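Side-chain contacts in probable oxidoreductase protein (Rhizobium etli, PDB 4FB5), which probably acts as a nucleotide-binding oxidoreductase of the GFO/IDH/MocA family: residues L150-I155 against R372-V377; V180-D185 against V212-L217; N256-L261 against S266-A271; A283-G288 against S292-Q297. One frame throughout, in Å; residues are numbered along the deposited sequence.

Contact 1: residues L150-I155 against R372-V377; sequences LGYNYI and RIEKSV
Tyr152 meets Ile373 where the loop after strand 148-150, the last strand of the parallel Rossmann sheet, faces helix 367-385. The contact is small and buried. The phenol oxygen does the touching: Tyr152 OH lies 4.0 Å from Ile373 CG2. The two side chains run past each other in opposite directions. Ile373 CG2 stands anti to its own backbone N, which turns this methyl branch to the tyrosine. Tyr152 CG lies beside the backbone N and anti to the carbonyl carbon (chi1 -76°), and the ring carries its hydroxyl across to the helix. Glu374 borders the same hydroxyl, with OE2 4.4 Å from Tyr152 OH. The main polar partner of that carboxylate is elsewhere: OE2 takes a hydrogen bond from the backbone N of Met127. Val212 and Ser216 of helix 206-221 also touch Tyr152, Val212 CB at the hydroxyl end. Further out, the turn is shaped by Gly151, the centre of an inverse gamma turn, with a weak bond from Tyr152 N to Leu150 O. On the helix, Arg372 O accepts both Ser376 N and Ser376 OG. The two donors reach it from opposite faces of its carbonyl plane, with OG 3.2 Å away.

Contact 2: residues V180-D185 against V212-L217; sequences VEMDED and VHPLSL
His213 O is gripped twice inside helix 206-221. Ser216 OG donates to it at 2.7 Å, in the carbonyl plane and on a lone pair, and Leu217 N does so at 2.7 Å too. These bonds hold the helical turn whose side chains meet strand 175-183. The helix is kinked where the N atoms of His213 and Pro214 make no bond to the turn before; proline has no N-H. No hydrogen bond crosses between the segments; the contact is made by van der Waals packing. Selenomethionine Met182 extends its chain, with CG anti to the backbone N (chi1 179°), and lays its selenium against two residues: SE is 3.8 Å from His213 CB and 3.8 Å from Pro214 CD. The terminal methyl goes further, with CE 3.8 Å from His213 CD2. SE sits 4.9 Å from the centroid of the imidazole and approaches it obliquely. Met182 crosses the proline ring at about a right angle. Nearer the start of the strand segment, Val180 CG1 packs on Pro214 CB. Around them, Tyr154 meets the His213 ring edge-to-face, and Leu269 touches Pro214. Glu181 turns away from the helix and pairs with Arg281 and with Arg179 of the third subunit. The segments run roughly antiparallel, at 150°, with axes 8.6 Å apart. This is the layering of the alpha+beta GFO/IDH/MocA C-terminal domain, a large mixed sheet with helices on one face.

Contact 3: residues N256-L261 against S266-A271; sequences NVLMRL and SAVLMA
The Arg260 guanidinium carries Ser266 CB over one face, 3.5 Å above the plane and offset toward the rim. A bend at chi2 (-83°) folds the arginine chain back over the neighbouring strand. Its NH1 also bonds to Gly264 O in the hairpin turn, and its NH2 makes a salt bridge with Asp231 of the third subunit. The two strands form an antiparallel hairpin. Val257 pairs with Leu269 and Met259 with Ala267 as hydrogen-bonded pairs. Leu269 N to Val257 O is nearly linear, at 2.8 Å and 177°. Ala267 N to Met259 O is longer, at 3.3 Å. The face of Val257, Met259, Ala267 and Leu269 is apolar. Selenomethionine Met259 bends at chi3, and its CE lies 3.5 Å from Ala267 CB and 3.9 Å from Leu269 CB. Leu218 of helix 206-221 and Met380 of helix 367-385 pack on this methionine. On the other face, Leu258 CD1 meets Val268 CG1 at 4.2 Å, and Leu258 packs on Leu258 of the third subunit. The hairpin thus divides its chemistry: an oily face toward helices of its own chain, and a mixed face, with a charge pair, in the subunit interface.

Contact 4: residues A283-G288 against S292-Q297; sequences ALQIYG and SILYDQ
Ile286 and Ile293 lie side by side and point the same way, with Ile286 CD1 4.0 Å from Ile293 CG2. They belong to the apolar, buried face of this antiparallel hairpin, together with Leu284 and Tyr295. Leu284 and Tyr295 meet more distantly, through CB atoms 4.5 Å apart. Helix 158-168 packs on part of this face: Ile163 touches Ile286 and Tyr295, while Ile293 rests on Ile172. Four backbone bonds tie the strands, two for the Leu284-Tyr295 pair and two for the Ile286-Ile293 pair. Ile286 N to Ile293 O is 2.8 Å long, and Leu284 N to Tyr295 O is 2.9 Å with an N-H...O angle of 174°.

The opposite face is more polar, and partly exposed at Leu294 and Asp296. Leu294 CD2 crosses at an angle over the aliphatic part of Gln285, 3.8 Å from Gln285 CG. Tyr287 has CG beside the backbone N (chi1 -63°), which brings its ring toward the neighbouring strand, and Ser292 OG approaches the ring obliquely, 3.4 Å from CD1. Both hydroxyls have partners in the third subunit: Tyr287 OH bonds to Arg278 NE and Ser292 OG to Trp276 O. At the turn, a water donates to Gly288 O at 3.0 Å and weakly to Ser292 OG. At the other end, Asp296 forms a salt bridge with Arg281. The chemistry therefore differs by face: apolar contacts bind the hairpin to a helix of its own chain, while hydroxyl groups carry hydrogen bonds across the subunit interface.

Contacts 2, 3 and 4 share the large mixed sheet of the C-terminal domain. Strand 175-183 of contact 2 lies between strand 266-272 of contact 3 and strand 281-288 of contact 4, so the two hairpins flank it. Their centres are 11 Å and 13 Å from that of contact 2. Contacts 3 and 4 do not touch; their nearest atoms are about 6 Å apart. Along the chain contacts 2, 3 and 4 follow in series, all within the loop closed by contact 1. Contact 1 touches contact 2 through helix 206-221, and contact 4 through Tyr154 and Gln297. The set thus runs from the edge of the Rossmann sheet, over that helix, to a sheet facing the third subunit.

Contact 1: residues L150-I155 against R372-V377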
loop_
_atom_site.group_PDB
_atom_site.type_symbol
_atom_site.label_atom_id
_atom_site.label_comp_id
_atom_site.label_asym_id
_atom_site.label_seq_id
_atom_site.Cartn_x
_atom_site.Cartn_y
_atom_site.Cartn_z
ATOM N N LEU A 150 -14.446 26.132 16.824
ATOM C CA LEU A 150 -13.730 25.056 17.459
ATOM C C LEU A 150 -12.677 24.496 16.533
ATOM O O LEU A 150 -12.800 24.621 15.316
ATOM C CB LEU A 150 -14.705 23.987 17.852
ATOM C CG LEU A 150 -15.566 24.495 18.973
ATOM C CD1 LEU A 150 -16.853 23.759 18.992
ATOM C CD2 LEU A 150 -14.811 24.323 20.247
ATOM N N GLY A 151 -11.644 23.885 17.114
ATOM C CA GLY A 151 -10.522 23.349 16.362
ATOM C C GLY A 151 -10.785 21.916 15.962
ATOM O O GLY A 151 -10.174 20.959 16.482
ATOM N N TYR A 152 -11.712 21.756 15.035
ATOM C CA TYR A 152 -11.903 20.479 14.418
ATOM C C TYR A 152 -11.150 20.544 13.096
ATOM O O TYR A 152 -11.774 20.682 12.045
ATOM C CB TYR A 152 -13.399 20.194 14.207
ATOM C CG TYR A 152 -14.116 19.797 15.468
ATOM C CD1 TYR A 152 -13.850 18.579 16.077
ATOM C CD2 TYR A 152 -15.065 20.646 16.072
ATOM C CE1 TYR A 152 -14.507 18.206 17.257
ATOM C CE2 TYR A 152 -15.706 20.294 17.253
ATOM C CZ TYR A 152 -15.419 19.061 17.838
ATOM O OH TYR A 152 -16.042 18.645 18.996
ATOM N N ASN A 153 -9.825 20.432 13.132
ATOM C CA ASN A 153 -9.012 20.724 11.933
ATOM C C ASN A 153 -9.033 19.694 10.807
ATOM O O ASN A 153 -8.862 20.043 9.662
ATOM C CB ASN A 153 -7.580 20.997 12.325
ATOM C CG ASN A 153 -7.116 20.070 13.385
ATOM O OD1 ASN A 153 -6.970 20.480 14.536
ATOM N ND2 ASN A 153 -6.965 18.791 13.048
ATOM N N TYR A 154 -9.236 18.426 11.126
ATOM C CA TYR A 154 -9.292 17.402 10.090
ATOM C C TYR A 154 -10.187 17.809 8.912
ATOM O O TYR A 154 -9.780 17.640 7.753
ATOM C CB TYR A 154 -9.654 16.053 10.702
ATOM C CG TYR A 154 -8.554 15.656 11.622
ATOM C CD1 TYR A 154 -7.263 15.447 11.134
ATOM C CD2 TYR A 154 -8.757 15.528 12.961
ATOM C CE1 TYR A 154 -6.243 15.102 11.951
ATOM C CE2 TYR A 154 -7.717 15.194 13.808
ATOM C CZ TYR A 154 -6.467 14.979 13.293
ATOM O OH TYR A 154 -5.423 14.638 14.127
ATOM N N ILE A 155 -11.362 18.366 9.240
ATOM C CA ILE A 155 -12.313 19.053 8.322
ATOM C C ILE A 155 -11.686 19.926 7.253
ATOM O O ILE A 155 -12.231 20.033 6.171
ATOM C CB ILE A 155 -13.281 19.982 9.120
ATOM C CG1 ILE A 155 -14.168 19.189 10.051
ATOM C CG2 ILE A 155 -14.194 20.740 8.268
ATOM C CD1 ILE A 155 -14.446 17.763 9.591
ATOM N N ARG A 372 -24.025 20.559 19.298
ATOM C CA ARG A 372 -24.845 19.489 18.758
ATOM C C ARG A 372 -24.004 18.181 18.665
ATOM O O ARG A 372 -24.497 17.115 19.022
ATOM C CB ARG A 372 -25.592 19.938 17.464
ATOM C CG ARG A 372 -26.469 18.867 16.799
ATOM C CD ARG A 372 -27.440 18.222 17.703
ATOM N NE ARG A 372 -28.245 17.230 16.993
ATOM C CZ ARG A 372 -27.998 15.912 16.952
ATOM N NH1 ARG A 372 -26.935 15.369 17.569
ATOM N NH2 ARG A 372 -28.831 15.119 16.295
ATOM N N ILE A 373 -22.747 18.302 18.231
ATOM C CA ILE A 373 -21.812 17.177 18.197
ATOM C C ILE A 373 -21.598 16.569 19.592
ATOM O O ILE A 373 -21.698 15.318 19.779
ATOM C CB ILE A 373 -20.472 17.555 17.547
ATOM C CG1 ILE A 373 -20.588 17.404 16.021
ATOM C CG2 ILE A 373 -19.359 16.661 18.071
ATOM C CD1 ILE A 373 -19.642 18.283 15.202
ATOM N N GLU A 374 -21.379 17.436 20.579
ATOM C CA GLU A 374 -21.238 16.924 21.911
ATOM C C GLU A 374 -22.501 16.315 22.431
ATOM O O GLU A 374 -22.457 15.316 23.175
ATOM C CB GLU A 374 -20.681 17.969 22.833
ATOM C CG GLU A 374 -19.230 18.268 22.415
ATOM C CD GLU A 374 -18.525 19.204 23.342
ATOM O OE1 GLU A 374 -18.769 19.054 24.557
ATOM O OE2 GLU A 374 -17.736 20.069 22.847
ATOM N N LYS A 375 -23.642 16.838 22.021
ATOM C CA LYS A 375 -24.884 16.130 22.336
ATOM C C LYS A 375 -24.800 14.646 21.924
ATOM O O LYS A 375 -25.079 13.737 22.737
ATOM C CB LYS A 375 -26.088 16.807 21.672
ATOM C CG LYS A 375 -27.394 16.462 22.350
ATOM C CD LYS A 375 -28.528 17.295 21.864
ATOM C CE LYS A 375 -29.805 16.654 22.411
ATOM N NZ LYS A 375 -30.863 16.573 21.346
ATOM N N SER A 376 -24.371 14.388 20.682
ATOM C CA SER A 376 -24.195 12.977 20.236
ATOM C C SER A 376 -23.204 12.171 21.089
ATOM O O SER A 376 -23.429 11.011 21.347
ATOM C CB SER A 376 -23.841 12.921 18.765
ATOM O OG SER A 376 -24.413 14.034 18.064
ATOM N N VAL A 377 -22.130 12.811 21.555
ATOM C CA VAL A 377 -21.212 12.142 22.439
ATOM C C VAL A 377 -21.906 11.665 23.709
ATOM O O VAL A 377 -21.794 10.473 24.081
ATOM C CB VAL A 377 -19.990 13.004 22.796
ATOM C CG1 VAL A 377 -19.044 12.210 23.674
ATOM C CG2 VAL A 377 -19.276 13.459 21.537
#

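Contact 2: residues V180-D185 against V212-L217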
loop_
_atom_site.group_PDB
_atom_site.type_symbol
_atom_site.label_atom_id
_atom_site.label_comp_id
_atom_site.label_asym_id
_atom_site.label_seq_id
_atom_site.Cartn_x
_atom_site.Cartn_y
_atom_site.Cartn_z
ATOM N N VAL A 180 -16.003 4.692 9.927
ATOM C CA VAL A 180 -15.023 5.738 10.353
ATOM C C VAL A 180 -14.194 5.334 11.543
ATOM O O VAL A 180 -14.764 5.021 12.550
ATOM C CB VAL A 180 -15.737 7.030 10.730
ATOM C CG1 VAL A 180 -14.752 8.048 11.121
ATOM C CG2 VAL A 180 -16.389 7.533 9.546
ATOM N N GLU A 181 -12.869 5.332 11.469
ATOM C CA GLU A 181 -12.081 4.745 12.572
ATOM C C GLU A 181 -11.174 5.799 13.062
ATOM O O GLU A 181 -10.483 6.392 12.259
ATOM C CB GLU A 181 -11.211 3.566 12.116
ATOM C CG GLU A 181 -11.970 2.248 11.749
ATOM C CD GLU A 181 -11.142 1.246 10.857
ATOM O OE1 GLU A 181 -9.934 1.016 11.139
ATOM O OE2 GLU A 181 -11.685 0.663 9.875
HETATM N N MSE A 182 -11.140 6.070 14.355
HETATM C CA MSE A 182 -10.037 6.900 14.847
HETATM C C MSE A 182 -9.189 6.214 15.894
HETATM O O MSE A 182 -9.665 5.986 17.015
HETATM C CB MSE A 182 -10.445 8.299 15.326
HETATM C CG MSE A 182 -9.230 9.078 15.835
HETATM SE SE MSE A 182 -9.553 10.978 15.998
HETATM C CE MSE A 182 -7.781 11.754 16.399
ATOM N N ASP A 183 -7.935 5.922 15.515
ATOM C CA ASP A 183 -7.004 5.195 16.379
ATOM C C ASP A 183 -5.618 5.820 16.629
ATOM O O ASP A 183 -4.963 6.375 15.712
ATOM C CB ASP A 183 -6.816 3.782 15.879
ATOM C CG ASP A 183 -8.083 3.178 15.394
ATOM O OD1 ASP A 183 -9.113 3.235 16.130
ATOM O OD2 ASP A 183 -8.054 2.626 14.257
ATOM N N GLU A 184 -5.190 5.726 17.882
ATOM C CA GLU A 184 -3.829 6.035 18.262
ATOM C C GLU A 184 -3.397 5.016 19.288
ATOM O O GLU A 184 -4.150 4.142 19.612
ATOM C CB GLU A 184 -3.688 7.479 18.754
ATOM C CG GLU A 184 -4.279 8.503 17.786
ATOM C CD GLU A 184 -3.809 9.958 17.996
ATOM O OE1 GLU A 184 -2.918 10.190 18.852
ATOM O OE2 GLU A 184 -4.329 10.876 17.283
ATOM N N ASP A 185 -2.174 5.100 19.780
ATOM C CA ASP A 185 -1.689 4.127 20.747
ATOM C C ASP A 185 -1.023 4.739 21.963
ATOM O O ASP A 185 -0.266 4.058 22.639
ATOM C CB ASP A 185 -0.751 3.113 20.111
ATOM C CG ASP A 185 0.479 3.759 19.479
ATOM O OD1 ASP A 185 0.693 4.992 19.670
ATOM O OD2 ASP A 185 1.214 3.028 18.773
ATOM N N VAL A 212 -15.120 12.924 18.517
ATOM C CA VAL A 212 -15.580 14.230 18.051
ATOM C C VAL A 212 -15.012 14.606 16.682
ATOM O O VAL A 212 -15.703 15.243 15.859
ATOM C CB VAL A 212 -15.371 15.344 19.130
ATOM C CG1 VAL A 212 -16.232 15.054 20.319
ATOM C CG2 VAL A 212 -13.925 15.420 19.606
ATOM N N HIS A 213 -13.771 14.198 16.421
ATOM C CA HIS A 213 -13.200 14.380 15.101
ATOM C C HIS A 213 -13.970 13.605 14.015
ATOM O O HIS A 213 -14.493 14.201 13.049
ATOM C CB HIS A 213 -11.735 13.998 15.119
ATOM C CG HIS A 213 -10.889 14.950 15.882
ATOM N ND1 HIS A 213 -10.794 16.286 15.550
ATOM C CD2 HIS A 213 -10.086 14.766 16.952
ATOM C CE1 HIS A 213 -9.985 16.890 16.401
ATOM N NE2 HIS A 213 -9.541 15.989 17.260
ATOM N N PRO A 214 -14.026 12.270 14.139
ATOM C CA PRO A 214 -14.820 11.578 13.131
ATOM C C PRO A 214 -16.253 12.116 13.043
ATOM O O PRO A 214 -16.782 12.238 11.950
ATOM C CB PRO A 214 -14.776 10.108 13.574
ATOM C CG PRO A 214 -13.927 10.030 14.798
ATOM C CD PRO A 214 -13.190 11.341 14.914
ATOM N N LEU A 215 -16.886 12.466 14.164
ATOM C CA LEU A 215 -18.219 13.068 14.034
ATOM C C LEU A 215 -18.114 14.425 13.362
ATOM O O LEU A 215 -18.962 14.767 12.523
ATOM C CB LEU A 215 -18.939 13.256 15.354
ATOM C CG LEU A 215 -19.092 12.119 16.326
ATOM C CD1 LEU A 215 -19.867 12.703 17.464
ATOM C CD2 LEU A 215 -19.821 10.919 15.718
ATOM N N SER A 216 -17.090 15.202 13.693
ATOM C CA SER A 216 -16.958 16.440 12.977
ATOM C C SER A 216 -16.862 16.119 11.502
ATOM O O SER A 216 -17.435 16.843 10.678
ATOM C CB SER A 216 -15.794 17.293 13.468
ATOM O OG SER A 216 -14.538 16.863 12.991
ATOM N N LEU A 217 -16.205 15.002 11.143
ATOM C CA LEU A 217 -16.151 14.686 9.715
ATOM C C LEU A 217 -17.504 14.281 9.129
ATOM O O LEU A 217 -17.880 14.765 8.056
ATOM C CB LEU A 217 -15.063 13.668 9.369
ATOM C CG LEU A 217 -13.611 14.133 9.558
ATOM C CD1 LEU A 217 -12.707 12.902 9.490
ATOM C CD2 LEU A 217 -13.176 15.222 8.549
#

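Contact 3: residues N256-L261 against S266-A271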
loop_
_atom_site.group_PDB
_atom_site.type_symbol
_atom_site.label_atom_id
_atom_site.label_comp_id
_atom_site.label_asym_id
_atom_site.label_seq_id
_atom_site.Cartn_x
_atom_site.Cartn_y
_atom_site.Cartn_z
ATOM N N ASN A 256 -17.206 1.702 20.215
ATOM C CA ASN A 256 -17.683 1.244 18.941
ATOM C C ASN A 256 -19.148 1.611 18.919
ATOM O O ASN A 256 -19.880 1.354 19.861
ATOM C CB ASN A 256 -17.433 -0.241 18.886
ATOM C CG ASN A 256 -15.971 -0.578 19.106
ATOM O OD1 ASN A 256 -15.081 -0.003 18.498
ATOM N ND2 ASN A 256 -15.723 -1.528 19.940
ATOM N N VAL A 257 -19.570 2.289 17.880
ATOM C CA VAL A 257 -20.880 2.868 17.883
ATOM C C VAL A 257 -21.502 2.548 16.552
ATOM O O VAL A 257 -20.888 2.806 15.516
ATOM C CB VAL A 257 -20.765 4.379 18.009
ATOM C CG1 VAL A 257 -22.139 5.036 18.112
ATOM C CG2 VAL A 257 -19.881 4.748 19.195
ATOM N N LEU A 258 -22.693 1.960 16.574
ATOM C CA LEU A 258 -23.528 1.860 15.402
ATOM C C LEU A 258 -24.336 3.135 15.341
ATOM O O LEU A 258 -24.720 3.662 16.377
ATOM C CB LEU A 258 -24.443 0.708 15.618
ATOM C CG LEU A 258 -23.983 -0.598 15.023
ATOM C CD1 LEU A 258 -22.515 -0.701 14.961
ATOM C CD2 LEU A 258 -24.595 -1.779 15.742
HETATM N N MSE A 259 -24.595 3.678 14.167
HETATM C CA MSE A 259 -25.375 4.908 14.145
HETATM C C MSE A 259 -26.303 5.038 12.944
HETATM O O MSE A 259 -26.382 4.159 12.101
HETATM C CB MSE A 259 -24.490 6.147 14.217
HETATM C CG MSE A 259 -23.156 5.927 14.865
HETATM SE SE MSE A 259 -21.981 7.531 14.864
HETATM C CE MSE A 259 -21.249 7.406 13.049
ATOM N N ARG A 260 -27.016 6.160 12.916
ATOM C CA ARG A 260 -27.824 6.585 11.792
ATOM C C ARG A 260 -27.627 8.077 11.690
ATOM O O ARG A 260 -27.785 8.786 12.661
ATOM C CB ARG A 260 -29.293 6.270 12.044
ATOM C CG ARG A 260 -29.602 4.790 12.044
ATOM C CD ARG A 260 -29.783 4.320 10.631
ATOM N NE ARG A 260 -29.854 2.876 10.491
ATOM C CZ ARG A 260 -29.973 2.265 9.318
ATOM N NH1 ARG A 260 -30.020 2.981 8.191
ATOM N NH2 ARG A 260 -30.043 0.942 9.271
ATOM N N LEU A 261 -27.231 8.568 10.538
ATOM C CA LEU A 261 -27.141 9.992 10.400
ATOM C C LEU A 261 -28.365 10.527 9.701
ATOM O O LEU A 261 -29.296 9.786 9.324
ATOM C CB LEU A 261 -25.934 10.386 9.575
ATOM C CG LEU A 261 -24.622 9.664 9.798
ATOM C CD1 LEU A 261 -23.756 9.754 8.544
ATOM C CD2 LEU A 261 -23.909 10.258 11.009
ATOM N N SER A 266 -26.476 4.757 7.278
ATOM C CA SER A 266 -26.085 3.859 8.308
ATOM C C SER A 266 -24.569 3.957 8.484
ATOM O O SER A 266 -23.831 3.900 7.513
ATOM C CB SER A 266 -26.521 2.480 7.904
ATOM O OG SER A 266 -25.508 1.538 8.188
ATOM N N ALA A 267 -24.101 4.137 9.717
ATOM C CA ALA A 267 -22.703 4.479 9.929
ATOM C C ALA A 267 -22.131 3.697 11.097
ATOM O O ALA A 267 -22.837 3.391 12.025
ATOM C CB ALA A 267 -22.550 5.989 10.116
ATOM N N VAL A 268 -20.881 3.282 11.005
ATOM C CA VAL A 268 -20.187 2.662 12.126
ATOM C C VAL A 268 -19.052 3.575 12.480
ATOM O O VAL A 268 -18.370 4.052 11.582
ATOM C CB VAL A 268 -19.636 1.294 11.787
ATOM C CG1 VAL A 268 -19.033 0.639 13.012
ATOM C CG2 VAL A 268 -20.748 0.411 11.263
ATOM N N LEU A 269 -18.893 3.841 13.771
ATOM C CA LEU A 269 -17.771 4.624 14.338
ATOM C C LEU A 269 -16.976 3.776 15.363
ATOM O O LEU A 269 -17.535 3.079 16.200
ATOM C CB LEU A 269 -18.266 5.893 14.995
ATOM C CG LEU A 269 -17.261 6.988 15.346
ATOM C CD1 LEU A 269 -17.947 8.325 15.178
ATOM C CD2 LEU A 269 -16.618 6.863 16.744
HETATM N N MSE A 270 -15.663 3.819 15.261
HETATM C CA MSE A 270 -14.779 3.069 16.137
HETATM C C MSE A 270 -13.726 4.078 16.524
HETATM O O MSE A 270 -13.197 4.769 15.655
HETATM C CB MSE A 270 -14.165 1.892 15.406
HETATM C CG MSE A 270 -15.220 0.935 14.981
HETATM SE SE MSE A 270 -14.839 -0.284 13.479
HETATM C CE MSE A 270 -15.373 0.847 11.929
ATOM N N ALA A 271 -13.474 4.211 17.817
ATOM C CA ALA A 271 -12.465 5.132 18.319
ATOM C C ALA A 271 -11.695 4.319 19.323
ATOM O O ALA A 271 -12.275 3.508 20.038
ATOM C CB ALA A 271 -13.077 6.373 18.930
#

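Contact 4: residues A283-G288 against S292-Q297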
loop_
_atom_site.group_PDB
_atom_site.type_symbol
_atom_site.label_atom_id
_atom_site.label_comp_id
_atom_site.label_asym_id
_atom_site.label_seq_id
_atom_site.Cartn_x
_atom_site.Cartn_y
_atom_site.Cartn_z
ATOM N N ALA A 283 -9.673 6.616 9.610
ATOM C CA ALA A 283 -9.925 5.895 8.369
ATOM C C ALA A 283 -11.377 6.013 8.058
ATOM O O ALA A 283 -12.257 5.684 8.866
ATOM C CB ALA A 283 -9.529 4.442 8.469
ATOM N N LEU A 284 -11.645 6.488 6.874
ATOM C CA LEU A 284 -13.006 6.750 6.506
ATOM C C LEU A 284 -13.334 6.009 5.234
ATOM O O LEU A 284 -12.586 6.102 4.270
ATOM C CB LEU A 284 -13.138 8.240 6.357
ATOM C CG LEU A 284 -14.362 8.819 5.705
ATOM C CD1 LEU A 284 -15.509 8.533 6.587
ATOM C CD2 LEU A 284 -14.112 10.321 5.603
ATOM N N GLN A 285 -14.395 5.212 5.261
ATOM C CA GLN A 285 -14.867 4.528 4.059
ATOM C C GLN A 285 -16.312 4.916 3.798
ATOM O O GLN A 285 -17.148 4.854 4.697
ATOM C CB GLN A 285 -14.761 3.005 4.165
ATOM C CG GLN A 285 -13.414 2.474 4.656
ATOM C CD GLN A 285 -13.530 1.016 5.161
ATOM O OE1 GLN A 285 -13.475 0.742 6.387
ATOM N NE2 GLN A 285 -13.725 0.073 4.212
ATOM N N ILE A 286 -16.604 5.343 2.576
ATOM C CA ILE A 286 -17.948 5.799 2.212
ATOM C C ILE A 286 -18.537 4.983 1.073
ATOM O O ILE A 286 -17.923 4.849 0.057
ATOM C CB ILE A 286 -17.923 7.217 1.747
ATOM C CG1 ILE A 286 -17.169 8.093 2.743
ATOM C CG2 ILE A 286 -19.340 7.689 1.528
ATOM C CD1 ILE A 286 -16.806 9.464 2.147
ATOM N N TYR A 287 -19.734 4.450 1.214
ATOM C CA TYR A 287 -20.245 3.573 0.157
ATOM C C TYR A 287 -21.585 4.064 -0.382
ATOM O O TYR A 287 -22.550 4.241 0.396
ATOM C CB TYR A 287 -20.343 2.125 0.612
ATOM C CG TYR A 287 -19.024 1.483 0.967
ATOM C CD1 TYR A 287 -18.181 0.986 -0.001
ATOM C CD2 TYR A 287 -18.642 1.331 2.277
ATOM C CE1 TYR A 287 -16.956 0.387 0.347
ATOM C CE2 TYR A 287 -17.432 0.751 2.628
ATOM C CZ TYR A 287 -16.597 0.279 1.664
ATOM O OH TYR A 287 -15.390 -0.317 2.022
ATOM N N GLY A 288 -21.632 4.286 -1.699
ATOM C CA GLY A 288 -22.817 4.730 -2.388
ATOM C C GLY A 288 -23.300 3.795 -3.480
ATOM O O GLY A 288 -22.716 2.781 -3.763
ATOM N N SER A 292 -17.503 4.420 -4.467
ATOM C CA SER A 292 -16.962 4.424 -3.096
ATOM C C SER A 292 -15.782 5.367 -2.906
ATOM O O SER A 292 -15.057 5.696 -3.855
ATOM C CB SER A 292 -16.518 3.007 -2.728
ATOM O OG SER A 292 -17.477 2.053 -3.126
ATOM N N ILE A 293 -15.570 5.766 -1.665
ATOM C CA ILE A 293 -14.376 6.535 -1.294
ATOM C C ILE A 293 -13.678 5.979 -0.039
ATOM O O ILE A 293 -14.350 5.645 0.947
ATOM C CB ILE A 293 -14.761 7.983 -1.085
ATOM C CG1 ILE A 293 -14.985 8.634 -2.436
ATOM C CG2 ILE A 293 -13.701 8.711 -0.315
ATOM C CD1 ILE A 293 -16.085 9.706 -2.477
ATOM N N LEU A 294 -12.350 5.899 -0.100
ATOM C CA LEU A 294 -11.482 5.550 1.014
ATOM C C LEU A 294 -10.531 6.695 1.305
ATOM O O LEU A 294 -10.017 7.330 0.366
ATOM C CB LEU A 294 -10.674 4.307 0.687
ATOM C CG LEU A 294 -11.488 3.130 0.119
ATOM C CD1 LEU A 294 -10.618 1.929 -0.165
ATOM C CD2 LEU A 294 -12.770 2.701 0.963
ATOM N N TYR A 295 -10.310 6.975 2.607
ATOM C CA TYR A 295 -9.379 7.987 3.042
ATOM C C TYR A 295 -8.739 7.545 4.335
ATOM O O TYR A 295 -9.368 6.885 5.100
ATOM C CB TYR A 295 -10.099 9.312 3.239
ATOM C CG TYR A 295 -9.252 10.326 3.946
ATOM C CD1 TYR A 295 -8.259 11.035 3.281
ATOM C CD2 TYR A 295 -9.370 10.492 5.303
ATOM C CE1 TYR A 295 -7.422 11.945 3.977
ATOM C CE2 TYR A 295 -8.530 11.341 5.992
ATOM C CZ TYR A 295 -7.604 12.067 5.328
ATOM O OH TYR A 295 -6.941 12.944 6.045
ATOM N N ASP A 296 -7.490 7.920 4.566
ATOM C CA ASP A 296 -6.748 7.540 5.749
ATOM C C ASP A 296 -5.764 8.661 6.121
ATOM O O ASP A 296 -4.752 8.827 5.415
ATOM C CB ASP A 296 -5.937 6.285 5.492
ATOM C CG ASP A 296 -5.427 5.627 6.809
ATOM O OD1 ASP A 296 -5.584 4.379 6.939
ATOM O OD2 ASP A 296 -4.874 6.341 7.711
ATOM N N GLN A 297 -6.049 9.374 7.221
ATOM C CA GLN A 297 -5.235 10.450 7.767
ATOM C C GLN A 297 -3.723 10.198 7.812
ATOM O O GLN A 297 -2.939 11.142 7.878
ATOM C CB GLN A 297 -5.687 10.744 9.200
ATOM C CG GLN A 297 -5.206 12.079 9.726
ATOM C CD GLN A 297 -5.751 13.250 8.882
ATOM O OE1 GLN A 297 -6.909 13.229 8.413
ATOM N NE2 GLN A 297 -4.931 14.250 8.681
HETATM O O HOH W 1 -20.567 1.049 -2.539
#